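Local coordinates for uncharacterized protein Tm1382 (Thermotoga maritima, PDB 3E57), which is of unknown function but carries a Nudix domain and is probably a hydrolase of nucleoside diphosphate-linked substrates, at residues S146-T149 with E150-V154; I198-A201 with V202-L206. All blocks are in the same frame, centred on the assembly; numbering follows the deposited sequence.

Contact 1: S146-T149 with E150-V154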
loop_
_atom_site.group_PDB
_atom_site.type_symbol
_atom_site.label_atom_id
_atom_site.label_comp_id
_atom_site.label_asym_id
_atom_site.label_seq_id
_atom_site.Cartn_x
_atom_site.Cartn_y
_atom_site.Cartn_z
ATOM N N SER B 146 7.034 0.306 -2.664
ATOM C CA SER B 146 6.561 1.680 -2.530
ATOM C C SER B 146 7.455 2.592 -3.327
ATOM O O SER B 146 8.642 2.322 -3.484
ATOM C CB SER B 146 6.567 2.123 -1.078
ATOM O OG SER B 146 7.869 2.018 -0.568
ATOM N N SER B 147 6.878 3.676 -3.823
ATOM C CA SER B 147 7.564 4.518 -4.771
ATOM C C SER B 147 7.741 5.930 -4.234
ATOM O O SER B 147 8.041 6.837 -5.004
ATOM C CB SER B 147 6.781 4.559 -6.082
ATOM O OG SER B 147 5.514 5.159 -5.887
ATOM N N THR B 148 7.588 6.119 -2.925
ATOM C CA THR B 148 7.570 7.476 -2.361
ATOM C C THR B 148 8.957 8.118 -2.141
ATOM O O THR B 148 9.039 9.307 -1.828
ATOM C CB THR B 148 6.749 7.540 -1.056
ATOM O OG1 THR B 148 7.198 6.536 -0.143
ATOM C CG2 THR B 148 5.272 7.313 -1.355
ATOM N N THR B 149 10.038 7.353 -2.310
ATOM C CA THR B 149 11.398 7.903 -2.160
ATOM C C THR B 149 12.336 7.303 -3.185
ATOM O O THR B 149 12.015 6.282 -3.806
ATOM C CB THR B 149 11.975 7.690 -0.724
ATOM O OG1 THR B 149 12.185 6.294 -0.459
ATOM C CG2 THR B 149 11.031 8.274 0.345
ATOM N N GLU B 150 13.486 7.949 -3.375
ATOM C CA GLU B 150 14.525 7.447 -4.276
ATOM C C GLU B 150 14.924 6.023 -3.911
ATOM O O GLU B 150 15.021 5.159 -4.774
ATOM C CB GLU B 150 15.786 8.325 -4.209
ATOM C CG GLU B 150 15.660 9.716 -4.808
ATOM C CD GLU B 150 16.970 10.501 -4.711
ATOM O OE1 GLU B 150 17.678 10.362 -3.684
ATOM O OE2 GLU B 150 17.293 11.256 -5.655
ATOM N N VAL B 151 15.165 5.795 -2.626
ATOM C CA VAL B 151 15.569 4.476 -2.154
ATOM C C VAL B 151 14.425 3.474 -2.357
ATOM O O VAL B 151 14.640 2.377 -2.870
ATOM C CB VAL B 151 16.016 4.520 -0.675
ATOM C CG1 VAL B 151 16.360 3.124 -0.165
ATOM C CG2 VAL B 151 17.215 5.448 -0.514
ATOM N N SER B 152 13.210 3.868 -1.982
ATOM C CA SER B 152 12.040 2.995 -2.114
ATOM C C SER B 152 11.859 2.455 -3.518
ATOM O O SER B 152 11.606 1.261 -3.692
ATOM C CB SER B 152 10.771 3.742 -1.702
ATOM O OG SER B 152 10.807 3.973 -0.316
ATOM N N ARG B 153 12.008 3.321 -4.517
ATOM C CA ARG B 153 11.759 2.925 -5.907
ATOM C C ARG B 153 12.730 1.871 -6.456
ATOM O O ARG B 153 12.414 1.199 -7.451
ATOM C CB ARG B 153 11.733 4.154 -6.819
ATOM C CG ARG B 153 10.546 5.052 -6.560
ATOM C CD ARG B 153 10.373 6.142 -7.608
ATOM N NE ARG B 153 11.388 7.199 -7.556
ATOM C CZ ARG B 153 11.301 8.326 -6.847
ATOM N NH1 ARG B 153 10.265 8.573 -6.049
ATOM N NH2 ARG B 153 12.288 9.216 -6.921
ATOM N N VAL B 154 13.896 1.722 -5.824
ATOM C CA VAL B 154 14.879 0.722 -6.249
ATOM C C VAL B 154 14.960 -0.473 -5.296
ATOM O O VAL B 154 15.819 -1.329 -5.467
ATOM C CB VAL B 154 16.295 1.354 -6.448
ATOM C CG1 VAL B 154 16.215 2.536 -7.404
ATOM C CG2 VAL B 154 16.911 1.776 -5.125
HETATM O O HOH W 1 9.875 -0.273 -2.136
#

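Contact 2: I198-A201 with V202-L206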
loop_
_atom_site.group_PDB
_atom_site.type_symbol
_atom_site.label_atom_id
_atom_site.label_comp_id
_atom_site.label_asym_id
_atom_site.label_seq_id
_atom_site.Cartn_x
_atom_site.Cartn_y
_atom_site.Cartn_z
ATOM N N ILE B 198 4.319 0.997 6.717
ATOM C CA ILE B 198 3.549 0.011 5.952
ATOM C C ILE B 198 3.487 -1.284 6.732
ATOM O O ILE B 198 2.420 -1.887 6.864
ATOM C CB ILE B 198 4.175 -0.254 4.574
ATOM C CG1 ILE B 198 4.041 0.979 3.663
ATOM C CG2 ILE B 198 3.482 -1.455 3.909
ATOM C CD1 ILE B 198 4.954 0.951 2.455
ATOM N N SER B 199 4.636 -1.698 7.249
ATOM C CA SER B 199 4.765 -2.946 7.984
ATOM C C SER B 199 3.914 -2.934 9.251
ATOM O O SER B 199 3.286 -3.930 9.563
ATOM C CB SER B 199 6.227 -3.225 8.314
ATOM O OG SER B 199 6.987 -3.477 7.130
ATOM N N ALA B 200 3.894 -1.814 9.976
ATOM C CA ALA B 200 3.012 -1.660 11.138
ATOM C C ALA B 200 1.539 -1.891 10.760
ATOM O O ALA B 200 0.816 -2.599 11.446
ATOM C CB ALA B 200 3.186 -0.296 11.781
ATOM N N ALA B 201 1.094 -1.307 9.663
ATOM C CA ALA B 201 -0.268 -1.496 9.217
ATOM C C ALA B 201 -0.556 -2.980 8.924
ATOM O O ALA B 201 -1.602 -3.500 9.316
ATOM C CB ALA B 201 -0.567 -0.604 7.994
ATOM N N VAL B 202 0.393 -3.666 8.285
ATOM C CA VAL B 202 0.235 -5.086 7.933
ATOM C C VAL B 202 0.129 -5.929 9.192
ATOM O O VAL B 202 -0.780 -6.760 9.333
ATOM C CB VAL B 202 1.412 -5.577 7.042
ATOM C CG1 VAL B 202 1.384 -7.109 6.876
ATOM C CG2 VAL B 202 1.369 -4.872 5.680
ATOM N N LEU B 203 1.029 -5.679 10.133
ATOM C CA LEU B 203 1.039 -6.423 11.392
ATOM C C LEU B 203 -0.207 -6.213 12.220
ATOM O O LEU B 203 -0.765 -7.180 12.725
ATOM C CB LEU B 203 2.253 -6.052 12.239
ATOM C CG LEU B 203 3.519 -6.852 11.992
ATOM C CD1 LEU B 203 3.440 -8.202 12.708
ATOM C CD2 LEU B 203 3.767 -7.047 10.502
ATOM N N LEU B 204 -0.650 -4.964 12.363
ATOM C CA LEU B 204 -1.882 -4.674 13.090
ATOM C C LEU B 204 -3.084 -5.375 12.457
ATOM O O LEU B 204 -3.942 -5.869 13.173
ATOM C CB LEU B 204 -2.164 -3.173 13.182
ATOM C CG LEU B 204 -1.577 -2.292 14.314
ATOM C CD1 LEU B 204 -1.095 -3.091 15.529
ATOM C CD2 LEU B 204 -0.516 -1.349 13.805
ATOM N N ASN B 205 -3.148 -5.411 11.130
ATOM C CA ASN B 205 -4.265 -6.083 10.452
ATOM C C ASN B 205 -4.189 -7.610 10.544
ATOM O O ASN B 205 -5.226 -8.279 10.591
ATOM C CB ASN B 205 -4.387 -5.641 8.989
ATOM C CG ASN B 205 -5.830 -5.661 8.496
ATOM O OD1 ASN B 205 -6.735 -5.119 9.143
ATOM N ND2 ASN B 205 -6.048 -6.265 7.346
ATOM N N LEU B 206 -2.979 -8.160 10.581
ATOM C CA LEU B 206 -2.815 -9.594 10.832
ATOM C C LEU B 206 -3.374 -9.963 12.201
ATOM O O LEU B 206 -3.987 -11.012 12.359
ATOM C CB LEU B 206 -1.350 -10.008 10.752
ATOM C CG LEU B 206 -0.770 -10.159 9.350
ATOM C CD1 LEU B 206 0.717 -10.464 9.470
ATOM C CD2 LEU B 206 -1.503 -11.254 8.579
#

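Contact 1: S146-T149 with E150-V154
Arg153 folds back over the loop that leads into a weakly bonded turn of helix at about 150-153, and grips that loop twice. Its backbone N donates to Thr149 O, while NH1 reaches Ser147 O at 3.0 Å. That carbonyl oxygen lies at the guanidinium edge, only 10° out of the plane, whereas Thr149 O sits over one face of the group, 3.6 Å above the plane and off-centre. The bend at chi3 (-71°) turns the chain back after an extended chi2 and brings NH1 round to the loop; on the way CG packs against Ser147 CB at 3.8 Å. NE also forms a salt bridge with Glu64 OE2. An alanine here takes away the donor to Ser147 O and the partner of Glu64, and would probably leave the carboxylate without its mate and the Ser147 carbonyl free to turn.

The other link is between hydroxyls. Thr149 OG1, tucked between its own backbone N and carbonyl carbon (chi1 66°), meets Ser152 OG at 2.7 Å, at the start of that short helix. Ser152 CB also lies 3.1 Å from Ser146 O, closing the loop over this buried serine. A water accepts from Ser146 N and lies 2.8 Å from Ser152 O, where other acceptors compete for its protons.

The turn connects strand 131-145 to strand 155-163, its antiparallel neighbour in the sheet of this Nudix domain. Ser147 OG bonds Glu34 in the loop before strand 36-38, and Ser147 and Thr148 pack on helix 194-206 of the second subunit.

Contact 2: I198-A201 with V202-L206
Ser199 O accepts from Leu203 N at 2.9 Å, and CD2 of Leu203 comes up beside that N-H donor, 3.3 Å from Ser199 O. One residue on, Leu204 N bonds Ala200 O, again at 2.9 Å. The Leu204 side chain takes a different shape from that of Leu203: its chi2 of -18° is close to eclipsed, so the placing of its methyls is doubtful, although CD2 as modelled lies 4.3 Å from Ala200 CB, an apolar pair one turn apart.

Val202 N to Ile198 O and Asn205 N to Ala201 O complete four successive i to i+4 bonds, the regular ladder of an alpha helix, within the C-terminal helix 194-206 of this Nudix protein. Val202 sets CG1 anti to its N (chi1 170°), which leaves CG2 beside the N and 3.4 Å from Ile198 O; the same methyl meets Ile198 CG2 at 4.4 Å, a loose apolar pair. Ser199 OG turns back along the helix to bond Trp195 O, so this buried hydroxyl has its acceptor in the preceding turn.

Ile198, Ser199 and Leu203 lie on strand 131-145, Val202 on Phe36 of strand 36-38, and Ala200 and Leu204 on helix 185-189. Ala201 and Asn205 instead face the second subunit.

Overall arrangement
Contact 1 is a partly buried polar turn, held by a backbone bond, a hydroxyl pair and a guanidinium, with a water alongside; contact 2 is a mostly buried stretch of regular helix whose side chains meet one another through methyl groups alone. Their centres are about 19 Å apart, yet they touch within one chain, where Ser146 CB packs on Ile198 CD1 at 4.1 Å. Both belong with strand 131-145: residues 146-154 lead out of its end and one face of 198-206 rests on its side chains. They also meet across the dimer, as Ser147 and Thr148 of one subunit pack on Asn205 and Ala201 of the other, placing the polar turn against the small and polar side of the helix.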